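Local atomic coordinates of SusD superfamily protein (Bacteroides fragilis NCTC 9343, PDB entry 3NQP), a protein that probably binds glycans at the outer membrane as a SusD-family lipoprotein, although its own sugar ligand is not established. Residues A[53-64]-A[315-323]; A[327-338]-A[440-448]. All blocks are in the same frame, centred on the assembly; numbering follows the deposited sequence.

Contact 1. Residues A[53-64]-A[315-323]; sequences RFITGASSDGMG and QTYEYNKAV. With EDO (1,2-ethanediol), chain D; EDO (1,2-ethanediol), chain E.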
loop_
_atom_site.group_PDB
_atom_site.type_symbol
_atom_site.label_atom_id
_atom_site.label_comp_id
_atom_site.label_asym_id
_atom_site.label_seq_id
_atom_site.Cartn_x
_atom_site.Cartn_y
_atom_site.Cartn_z
ATOM N N ARG A 53 -7.070 6.191 -11.035
ATOM C CA ARG A 53 -6.013 6.665 -11.930
ATOM C C ARG A 53 -5.392 5.644 -12.857
ATOM O O ARG A 53 -4.325 5.912 -13.472
ATOM C CB ARG A 53 -4.924 7.392 -11.143
ATOM C CG ARG A 53 -4.369 6.661 -9.987
ATOM C CD ARG A 53 -3.313 7.581 -9.271
ATOM N NE ARG A 53 -2.638 6.791 -8.273
ATOM C CZ ARG A 53 -1.616 7.175 -7.517
ATOM N NH1 ARG A 53 -1.100 8.392 -7.626
ATOM N NH2 ARG A 53 -1.117 6.310 -6.615
ATOM N N PHE A 54 -6.071 4.509 -13.031
ATOM C CA PHE A 54 -5.643 3.482 -13.960
ATOM C C PHE A 54 -6.471 3.586 -15.253
ATOM O O PHE A 54 -7.587 4.052 -15.229
ATOM C CB PHE A 54 -5.808 2.116 -13.318
ATOM C CG PHE A 54 -4.676 1.746 -12.401
ATOM C CD1 PHE A 54 -3.525 1.193 -12.889
ATOM C CD2 PHE A 54 -4.737 2.027 -11.080
ATOM C CE1 PHE A 54 -2.471 0.882 -12.062
ATOM C CE2 PHE A 54 -3.690 1.721 -10.241
ATOM C CZ PHE A 54 -2.548 1.160 -10.737
ATOM N N ILE A 55 -5.883 3.246 -16.389
ATOM C CA ILE A 55 -6.663 3.179 -17.605
ATOM C C ILE A 55 -7.303 1.776 -17.707
ATOM O O ILE A 55 -6.875 0.829 -17.023
ATOM C CB ILE A 55 -5.820 3.504 -18.838
ATOM C CG1 ILE A 55 -4.765 2.439 -19.083
ATOM C CG2 ILE A 55 -5.143 4.886 -18.727
ATOM C CD1 ILE A 55 -5.002 1.671 -20.329
ATOM N N THR A 56 -8.292 1.653 -18.589
ATOM C CA THR A 56 -8.853 0.352 -18.951
ATOM C C THR A 56 -8.883 0.237 -20.471
ATOM O O THR A 56 -8.555 1.188 -21.173
ATOM C CB THR A 56 -10.292 0.146 -18.373
ATOM O OG1 THR A 56 -11.146 1.151 -18.895
ATOM C CG2 THR A 56 -10.270 0.254 -16.875
ATOM N N GLY A 57 -9.237 -0.946 -20.953
ATOM C CA GLY A 57 -9.154 -1.276 -22.377
ATOM C C GLY A 57 -7.736 -1.677 -22.719
ATOM O O GLY A 57 -7.049 -2.336 -21.942
ATOM N N ALA A 58 -7.250 -1.195 -23.842
ATOM C CA ALA A 58 -5.915 -1.564 -24.296
ATOM C C ALA A 58 -4.902 -0.584 -23.691
ATOM O O ALA A 58 -5.083 0.640 -23.676
ATOM C CB ALA A 58 -5.842 -1.568 -25.809
ATOM N N SER A 59 -3.811 -1.133 -23.206
ATOM C CA SER A 59 -2.709 -0.311 -22.768
ATOM C C SER A 59 -2.040 0.335 -23.961
ATOM O O SER A 59 -2.258 -0.062 -25.098
ATOM C CB SER A 59 -1.709 -1.107 -21.974
ATOM O OG SER A 59 -1.103 -2.098 -22.763
ATOM N N SER A 60 -1.212 1.337 -23.681
ATOM C CA SER A 60 -0.347 1.929 -24.717
ATOM C C SER A 60 0.414 0.872 -25.511
ATOM O O SER A 60 0.689 1.055 -26.707
ATOM C CB SER A 60 0.627 2.915 -24.067
ATOM O OG SER A 60 -0.099 4.027 -23.563
ATOM N N ASP A 61 0.840 -0.194 -24.842
ATOM C CA ASP A 61 1.640 -1.240 -25.486
ATOM C C ASP A 61 0.803 -2.198 -26.357
ATOM O O ASP A 61 1.362 -3.038 -27.106
ATOM C CB ASP A 61 2.395 -2.046 -24.445
ATOM C CG ASP A 61 3.581 -2.793 -25.045
ATOM O OD1 ASP A 61 4.350 -2.154 -25.782
ATOM O OD2 ASP A 61 3.715 -3.993 -24.775
ATOM N N GLY A 62 -0.520 -2.080 -26.259
ATOM C CA GLY A 62 -1.418 -2.789 -27.166
ATOM C C GLY A 62 -2.219 -3.912 -26.547
ATOM O O GLY A 62 -2.980 -4.538 -27.261
HETATM N N MSE A 63 -2.109 -4.125 -25.224
HETATM C CA MSE A 63 -2.682 -5.305 -24.589
HETATM C C MSE A 63 -3.832 -4.902 -23.662
HETATM O O MSE A 63 -3.747 -3.907 -22.975
HETATM C CB MSE A 63 -1.600 -6.032 -23.808
HETATM C CG MSE A 63 -2.025 -7.245 -23.097
HETATM SE SE MSE A 63 -2.940 -8.547 -24.308
HETATM C CE MSE A 63 -3.865 -9.492 -22.977
ATOM N N GLY A 64 -4.906 -5.683 -23.653
ATOM C CA GLY A 64 -6.021 -5.458 -22.721
ATOM C C GLY A 64 -5.523 -5.578 -21.285
ATOM O O GLY A 64 -4.872 -6.567 -20.926
ATOM N N GLN A 315 2.422 -4.799 -20.526
ATOM C CA GLN A 315 1.725 -3.620 -20.026
ATOM C C GLN A 315 0.255 -3.951 -19.841
ATOM O O GLN A 315 -0.593 -3.694 -20.701
ATOM C CB GLN A 315 1.895 -2.376 -20.914
ATOM C CG GLN A 315 1.512 -1.106 -20.113
ATOM C CD GLN A 315 1.776 0.168 -20.843
ATOM O OE1 GLN A 315 1.610 0.217 -22.055
ATOM N NE2 GLN A 315 2.135 1.241 -20.105
ATOM N N THR A 316 -0.002 -4.569 -18.703
ATOM C CA THR A 316 -1.334 -4.952 -18.287
ATOM C C THR A 316 -1.837 -4.159 -17.075
ATOM O O THR A 316 -2.931 -4.383 -16.615
ATOM C CB THR A 316 -1.417 -6.509 -18.008
ATOM O OG1 THR A 316 -0.355 -6.935 -17.155
ATOM C CG2 THR A 316 -1.331 -7.308 -19.351
ATOM N N TYR A 317 -1.039 -3.218 -16.593
ATOM C CA TYR A 317 -1.444 -2.212 -15.622
ATOM C C TYR A 317 -0.771 -0.916 -16.065
ATOM O O TYR A 317 0.457 -0.914 -16.326
ATOM C CB TYR A 317 -0.952 -2.544 -14.170
ATOM C CG TYR A 317 -1.559 -3.815 -13.632
ATOM C CD1 TYR A 317 -0.976 -5.047 -13.903
ATOM C CD2 TYR A 317 -2.744 -3.805 -12.921
ATOM C CE1 TYR A 317 -1.539 -6.229 -13.483
ATOM C CE2 TYR A 317 -3.308 -4.980 -12.485
ATOM C CZ TYR A 317 -2.698 -6.196 -12.753
ATOM O OH TYR A 317 -3.270 -7.377 -12.362
ATOM N N GLU A 318 -1.544 0.155 -16.193
ATOM C CA GLU A 318 -1.011 1.435 -16.652
ATOM C C GLU A 318 -1.737 2.625 -16.044
ATOM O O GLU A 318 -2.950 2.754 -16.160
ATOM C CB GLU A 318 -1.126 1.600 -18.169
ATOM C CG GLU A 318 -0.345 2.875 -18.751
ATOM C CD GLU A 318 -0.451 2.955 -20.277
ATOM O OE1 GLU A 318 -1.063 2.048 -20.872
ATOM O OE2 GLU A 318 0.139 3.891 -20.876
ATOM N N TYR A 319 -0.966 3.555 -15.506
ATOM C CA TYR A 319 -1.544 4.788 -15.003
ATOM C C TYR A 319 -1.957 5.701 -16.122
ATOM O O TYR A 319 -1.271 5.820 -17.148
ATOM C CB TYR A 319 -0.570 5.512 -14.100
ATOM C CG TYR A 319 -0.333 4.776 -12.809
ATOM C CD1 TYR A 319 -1.203 4.923 -11.750
ATOM C CD2 TYR A 319 0.747 3.929 -12.660
ATOM C CE1 TYR A 319 -1.012 4.214 -10.551
ATOM C CE2 TYR A 319 0.975 3.235 -11.429
ATOM C CZ TYR A 319 0.058 3.388 -10.405
ATOM O OH TYR A 319 0.213 2.722 -9.212
ATOM N N ASN A 320 -3.074 6.392 -15.910
ATOM C CA ASN A 320 -3.504 7.455 -16.823
ATOM C C ASN A 320 -2.318 8.401 -16.904
ATOM O O ASN A 320 -1.656 8.659 -15.895
ATOM C CB ASN A 320 -4.688 8.165 -16.192
ATOM C CG ASN A 320 -5.301 9.190 -17.071
ATOM O OD1 ASN A 320 -4.695 10.234 -17.349
ATOM N ND2 ASN A 320 -6.540 8.926 -17.517
ATOM N N LYS A 321 -2.051 8.929 -18.082
ATOM C CA LYS A 321 -0.846 9.735 -18.282
ATOM C C LYS A 321 -0.832 11.068 -17.498
ATOM O O LYS A 321 0.227 11.672 -17.295
ATOM C CB LYS A 321 -0.675 10.005 -19.777
ATOM C CG LYS A 321 -1.718 10.934 -20.389
ATOM C CD LYS A 321 -1.420 11.210 -21.895
ATOM C CE LYS A 321 -1.894 9.984 -22.759
ATOM N NZ LYS A 321 -1.672 10.181 -24.216
ATOM N N ALA A 322 -2.000 11.523 -17.080
ATOM C CA ALA A 322 -2.108 12.655 -16.145
ATOM C C ALA A 322 -1.392 12.420 -14.821
ATOM O O ALA A 322 -1.007 13.386 -14.149
ATOM C CB ALA A 322 -3.589 13.024 -15.888
ATOM N N VAL A 323 -1.185 11.167 -14.428
ATOM C CA VAL A 323 -0.462 10.893 -13.188
ATOM C C VAL A 323 0.989 11.363 -13.378
ATOM O O VAL A 323 1.519 12.119 -12.568
ATOM C CB VAL A 323 -0.534 9.400 -12.817
ATOM C CG1 VAL A 323 0.373 9.051 -11.674
ATOM C CG2 VAL A 323 -2.015 8.996 -12.455
HETATM C C1 EDO D . -3.741 4.022 -23.187
HETATM O O1 EDO D . -3.885 5.092 -22.245
HETATM C C2 EDO D . -3.415 4.519 -24.599
HETATM O O2 EDO D . -2.187 5.286 -24.631
HETATM C C1 EDO E . -2.801 9.157 -27.342
HETATM O O1 EDO E . -1.838 10.126 -26.931
HETATM C C2 EDO E . -2.483 7.744 -26.837
HETATM O O2 EDO E . -2.701 7.591 -25.424
HETATM O O HOH W 1 -7.936 6.649 -16.301
HETATM O O HOH W 2 -4.435 -0.331 -16.047
HETATM O O HOH W 3 1.597 -5.527 -23.314
#
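Phe54 and Tyr319 meet at a single beta bridge, where a loop of the N-terminal part of this SusD-family fold runs beside the segment leading into helix 321-325. Ile55 N donates to Glu318 O at 3.0 Å, and Asn320 N donates to Arg53 O. This end is tightly packed. The Phe54 and Tyr319 side chains run alongside each other in the same direction. Their rings are inclined at 32°, and Phe54 CZ comes within 3.4 Å of Tyr319 CE1. Arg53 runs extended along the Tyr319 ring, its guanidinium plane nearly at right angles to that ring. Its CB and CD touch Val323 CG2, and its NH1 is hydrogen-bonded to Asp443 O. Tyr319 OH is hydrogen-bonded to Glu48 OE1.

Glu318 joins this end to the turn from Ser59 to Gly62. Its CG is anti to the backbone N (chi1 -171°), and the extended chain carries the carboxylate to Ser60. Glu318 OE1 takes Ser60 N at 2.9 Å and OE2 takes Ser60 OG, both on syn lone pairs. Gln315 grips the same turn: its O accepts from Ser59 OG and its OE1 from Asp61 N, the latter with a bent N-H...O angle of 134°.

The Met63 side is looser and more exposed. The selenomethionine Met63 touches Thr316 CG2 through CG at 3.8 Å, then turns outward. A water links Asp61 OD2 to Gln315 N here; Asp61 OD1 is hydrogen-bonded to Thr292 OG1 and OD2 to Asn286 N. Two other waters flank the bridge. Beside the turn, a 1,2-ethanediol probably from the crystallisation liquor donates from O2 to Ser60 OG at 2.7 Å.

Contact 2. Residues A[327-338]-A[440-448]; sequences FDDADTRKEATF and HEKDKEFIQ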
loop_
_atom_site.group_PDB
_atom_site.type_symbol
_atom_site.label_atom_id
_atom_site.label_comp_id
_atom_site.label_asym_id
_atom_site.label_seq_id
_atom_site.Cartn_x
_atom_site.Cartn_y
_atom_site.Cartn_z
ATOM N N PHE A 327 3.479 15.565 -12.139
ATOM C CA PHE A 327 4.802 15.893 -11.606
ATOM C C PHE A 327 5.448 17.066 -12.361
ATOM O O PHE A 327 5.496 17.056 -13.589
ATOM C CB PHE A 327 5.755 14.694 -11.749
ATOM C CG PHE A 327 5.416 13.495 -10.877
ATOM C CD1 PHE A 327 5.954 13.365 -9.606
ATOM C CD2 PHE A 327 4.657 12.453 -11.365
ATOM C CE1 PHE A 327 5.707 12.233 -8.832
ATOM C CE2 PHE A 327 4.360 11.329 -10.561
ATOM C CZ PHE A 327 4.912 11.231 -9.288
ATOM N N ASP A 328 6.022 18.028 -11.629
ATOM C CA ASP A 328 6.982 18.978 -12.221
ATOM C C ASP A 328 8.216 18.248 -12.698
ATOM O O ASP A 328 8.593 17.216 -12.131
ATOM C CB ASP A 328 7.436 20.006 -11.175
ATOM C CG ASP A 328 6.315 20.863 -10.693
ATOM O OD1 ASP A 328 5.525 21.299 -11.548
ATOM O OD2 ASP A 328 6.210 21.094 -9.480
ATOM N N ASP A 329 8.849 18.751 -13.753
ATOM C CA ASP A 329 10.055 18.110 -14.257
ATOM C C ASP A 329 11.183 18.145 -13.231
ATOM O O ASP A 329 12.049 17.291 -13.270
ATOM C CB ASP A 329 10.542 18.735 -15.571
ATOM C CG ASP A 329 9.659 18.382 -16.769
ATOM O OD1 ASP A 329 9.003 17.312 -16.812
ATOM O OD2 ASP A 329 9.669 19.195 -17.704
ATOM N N ALA A 330 11.160 19.110 -12.309
ATOM C CA ALA A 330 12.225 19.260 -11.310
ATOM C C ALA A 330 12.037 18.304 -10.142
ATOM O O ALA A 330 12.873 18.248 -9.270
ATOM C CB ALA A 330 12.284 20.704 -10.767
ATOM N N ASP A 331 10.922 17.590 -10.122
ATOM C CA ASP A 331 10.605 16.586 -9.089
ATOM C C ASP A 331 11.280 15.275 -9.541
ATOM O O ASP A 331 10.872 14.670 -10.525
ATOM C CB ASP A 331 9.085 16.446 -9.002
ATOM C CG ASP A 331 8.592 15.528 -7.914
ATOM O OD1 ASP A 331 9.320 14.603 -7.493
ATOM O OD2 ASP A 331 7.422 15.725 -7.495
ATOM N N THR A 332 12.288 14.832 -8.789
ATOM C CA THR A 332 13.058 13.613 -9.115
ATOM C C THR A 332 12.175 12.360 -9.084
ATOM O O THR A 332 12.516 11.376 -9.703
ATOM C CB THR A 332 14.224 13.394 -8.133
ATOM O OG1 THR A 332 13.709 13.197 -6.802
ATOM C CG2 THR A 332 15.164 14.634 -8.118
ATOM N N ARG A 333 11.026 12.395 -8.411
ATOM C CA ARG A 333 10.133 11.218 -8.403
ATOM C C ARG A 333 9.579 10.931 -9.798
ATOM O O ARG A 333 9.171 9.800 -10.087
ATOM C CB ARG A 333 8.983 11.402 -7.428
ATOM C CG ARG A 333 9.423 11.592 -5.977
ATOM C CD ARG A 333 8.262 11.874 -5.073
ATOM N NE ARG A 333 7.740 13.212 -5.299
ATOM C CZ ARG A 333 7.025 13.913 -4.431
ATOM N NH1 ARG A 333 6.668 13.399 -3.251
ATOM N NH2 ARG A 333 6.637 15.127 -4.749
ATOM N N LYS A 334 9.520 11.951 -10.642
ATOM C CA LYS A 334 8.899 11.811 -11.975
ATOM C C LYS A 334 9.597 10.719 -12.796
ATOM O O LYS A 334 8.984 9.690 -13.172
ATOM C CB LYS A 334 8.863 13.162 -12.701
ATOM C CG LYS A 334 8.095 13.148 -14.024
ATOM C CD LYS A 334 7.978 14.584 -14.607
ATOM C CE LYS A 334 7.099 14.661 -15.843
ATOM N NZ LYS A 334 6.567 16.040 -16.057
ATOM N N GLU A 335 10.876 10.929 -13.069
ATOM C CA GLU A 335 11.650 9.975 -13.878
ATOM C C GLU A 335 12.130 8.784 -13.051
ATOM O O GLU A 335 12.389 7.732 -13.601
ATOM C CB GLU A 335 12.814 10.686 -14.612
ATOM C CG GLU A 335 12.330 11.730 -15.513
ATOM C CD GLU A 335 11.444 11.174 -16.625
ATOM O OE1 GLU A 335 11.817 10.145 -17.292
ATOM O OE2 GLU A 335 10.385 11.813 -16.831
ATOM N N ALA A 336 12.172 8.895 -11.721
ATOM C CA ALA A 336 12.446 7.704 -10.898
ATOM C C ALA A 336 11.270 6.714 -10.994
ATOM O O ALA A 336 11.467 5.501 -10.962
ATOM C CB ALA A 336 12.692 8.088 -9.458
ATOM N N THR A 337 10.049 7.231 -11.102
ATOM C CA THR A 337 8.897 6.381 -11.070
ATOM C C THR A 337 8.562 5.881 -12.471
ATOM O O THR A 337 8.177 4.714 -12.632
ATOM C CB THR A 337 7.649 7.119 -10.428
ATOM O OG1 THR A 337 7.982 7.610 -9.097
ATOM C CG2 THR A 337 6.425 6.172 -10.400
ATOM N N PHE A 338 8.683 6.769 -13.465
ATOM C CA PHE A 338 8.203 6.534 -14.777
ATOM C C PHE A 338 9.253 6.771 -15.875
ATOM O O PHE A 338 10.161 7.586 -15.725
ATOM C CB PHE A 338 7.093 7.513 -15.095
ATOM C CG PHE A 338 5.810 7.287 -14.363
ATOM C CD1 PHE A 338 4.983 6.228 -14.677
ATOM C CD2 PHE A 338 5.370 8.220 -13.451
ATOM C CE1 PHE A 338 3.751 6.084 -14.040
ATOM C CE2 PHE A 338 4.129 8.037 -12.784
ATOM C CZ PHE A 338 3.343 7.000 -13.124
ATOM N N HIS A 440 -2.439 14.733 -2.464
ATOM C CA HIS A 440 -1.711 14.869 -3.726
ATOM C C HIS A 440 -0.214 14.616 -3.527
ATOM O O HIS A 440 0.434 14.181 -4.434
ATOM C CB HIS A 440 -1.978 16.221 -4.384
ATOM C CG HIS A 440 -3.377 16.370 -4.918
ATOM N ND1 HIS A 440 -3.992 17.601 -5.077
ATOM C CD2 HIS A 440 -4.296 15.440 -5.286
ATOM C CE1 HIS A 440 -5.217 17.410 -5.541
ATOM N NE2 HIS A 440 -5.424 16.115 -5.687
ATOM N N GLU A 441 0.298 14.845 -2.312
ATOM C CA GLU A 441 1.664 14.459 -1.994
ATOM C C GLU A 441 1.805 12.938 -1.863
ATOM O O GLU A 441 2.765 12.370 -2.318
ATOM C CB GLU A 441 2.144 15.177 -0.723
ATOM C CG GLU A 441 3.673 15.366 -0.679
ATOM C CD GLU A 441 4.211 16.162 -1.826
ATOM O OE1 GLU A 441 3.549 17.139 -2.232
ATOM O OE2 GLU A 441 5.269 15.772 -2.343
ATOM N N LYS A 442 0.854 12.286 -1.200
ATOM C CA LYS A 442 0.791 10.815 -1.198
ATOM C C LYS A 442 0.652 10.248 -2.618
ATOM O O LYS A 442 1.255 9.234 -2.927
ATOM C CB LYS A 442 -0.358 10.323 -0.315
ATOM C CG LYS A 442 -0.052 10.468 1.168
ATOM C CD LYS A 442 -1.006 9.651 2.091
ATOM C CE LYS A 442 -0.627 8.157 2.040
ATOM N NZ LYS A 442 -1.479 7.344 3.004
ATOM N N ASP A 443 -0.123 10.919 -3.467
ATOM C CA ASP A 443 -0.337 10.471 -4.843
ATOM C C ASP A 443 0.967 10.430 -5.620
ATOM O O ASP A 443 1.157 9.573 -6.463
ATOM C CB ASP A 443 -1.290 11.434 -5.594
ATOM C CG ASP A 443 -2.747 11.232 -5.235
ATOM O OD1 ASP A 443 -3.076 10.220 -4.551
ATOM O OD2 ASP A 443 -3.549 12.135 -5.605
ATOM N N LYS A 444 1.823 11.412 -5.378
ATOM C CA LYS A 444 3.142 11.466 -5.985
ATOM C C LYS A 444 4.187 10.563 -5.331
ATOM O O LYS A 444 5.038 9.972 -6.035
ATOM C CB LYS A 444 3.661 12.875 -5.974
ATOM C CG LYS A 444 2.976 13.810 -6.923
ATOM C CD LYS A 444 3.521 15.220 -6.675
ATOM C CE LYS A 444 2.688 16.222 -7.411
ATOM N NZ LYS A 444 3.289 17.560 -7.344
ATOM N N GLU A 445 4.148 10.488 -3.992
ATOM C CA GLU A 445 5.193 9.813 -3.214
ATOM C C GLU A 445 5.056 8.282 -3.305
ATOM O O GLU A 445 6.062 7.553 -3.320
ATOM C CB GLU A 445 5.142 10.265 -1.749
ATOM C CG GLU A 445 6.226 9.767 -0.808
ATOM C CD GLU A 445 7.631 10.262 -1.184
ATOM O OE1 GLU A 445 7.755 11.271 -1.891
ATOM O OE2 GLU A 445 8.595 9.630 -0.766
ATOM N N PHE A 446 3.818 7.815 -3.359
ATOM C CA PHE A 446 3.497 6.403 -3.146
ATOM C C PHE A 446 2.844 5.665 -4.341
ATOM O O PHE A 446 2.069 4.728 -4.181
ATOM C CB PHE A 446 2.601 6.290 -1.936
ATOM C CG PHE A 446 3.222 6.736 -0.694
ATOM C CD1 PHE A 446 4.328 6.069 -0.174
ATOM C CD2 PHE A 446 2.726 7.841 0.002
ATOM C CE1 PHE A 446 4.926 6.511 0.985
ATOM C CE2 PHE A 446 3.324 8.257 1.171
ATOM C CZ PHE A 446 4.431 7.591 1.653
ATOM N N ILE A 447 3.201 6.077 -5.535
ATOM C CA ILE A 447 2.854 5.327 -6.744
ATOM C C ILE A 447 3.342 3.887 -6.590
ATOM O O ILE A 447 4.511 3.642 -6.308
ATOM C CB ILE A 447 3.428 6.005 -8.014
ATOM C CG1 ILE A 447 2.645 7.309 -8.297
ATOM C CG2 ILE A 447 3.312 5.057 -9.247
ATOM C CD1 ILE A 447 3.155 8.134 -9.434
ATOM N N GLN A 448 2.403 2.948 -6.728
ATOM C CA GLN A 448 2.677 1.538 -6.705
ATOM C C GLN A 448 3.003 1.039 -5.289
ATOM O O GLN A 448 3.617 0.009 -5.151
ATOM C CB GLN A 448 3.800 1.170 -7.681
ATOM C CG GLN A 448 3.716 -0.251 -8.182
ATOM C CD GLN A 448 4.876 -0.612 -9.066
ATOM O OE1 GLN A 448 6.020 -0.648 -8.614
ATOM N NE2 GLN A 448 4.579 -0.930 -10.336
HETATM O O HOH W 4 6.063 17.585 -8.599
HETATM O O HOH W 5 6.317 7.549 -6.813
#
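Arg333 crosses Glu441 and Glu445 at about a right angle and meets both carboxylates at the edge of its guanidinium. Arg333 NH1 and Arg333 NH2 together hold one oxygen, Glu441 OE2, at 2.9 and 2.8 Å. Both nitrogens reach that oxygen from the same face of the carboxylate, whose plane is turned 26° from the guanidinium. Arg333 NH1 also donates to Glu445 OE1 at 2.7 Å, nearly along the C-O axis. The Glu445 carboxylate is twisted further, by 56°.

Asp331 takes another edge of the guanidinium, side-on, with OD1 toward NE and OD2 toward NH2. OD1 also caps the backbone N of Arg333. A bend at chi3 (-72°) turns the arginine head into this ring of acids. Its planar group is therefore fixed along its edges, while Lys444 CB lies over the centre of one face.

The result is a buried salt-bridge network between the start of helix 333-337, with Asp331 of the turn before it, and the C-terminal end of helix 431-445, both in the SusD family region. Nearby basic residues extend it: Glu441 also pairs with Arg410, and Glu445 with Arg381 and Arg412. These positive neighbours would be expected to favour charged carboxylates.

The Lys444 chain runs antiparallel to the Phe327 side chain. Lys444 CG sits over the Phe327 face, 4.1 Å from the centroid, in a CH-pi contact. The extended lysine carries NZ to a water that also serves Asp331 OD2 and Asp328 N. Ile447 approaches the Phe327 ring at its edge, with Ile447 CD1 at 3.6 Å from Phe327 CZ. The same methyl meets Phe338 CE2, and Ile447 CG2 rests on Thr337 CG2 at 3.5 Å.

Contact 1 and contact 2 follow in series along the chain, and their centres lie about 18 Å apart. They share a seam. Helix 321-325, entered through contact 1, precedes helix 333-337 of contact 2. Residues 440-448 also touch contact 1. The bond that joins Arg53 to the backbone of helix 431-445 is part of this seam. Ile447 packs on two residues of contact 1: Ile447 CG2 is 3.7 Å from Tyr319 CE2, and Ile447 CD1 is 3.7 Å from Val323 CG1. No sugar is bound at either contact. The two ethanediols beside contact 1 probably come from the crystallisation liquor.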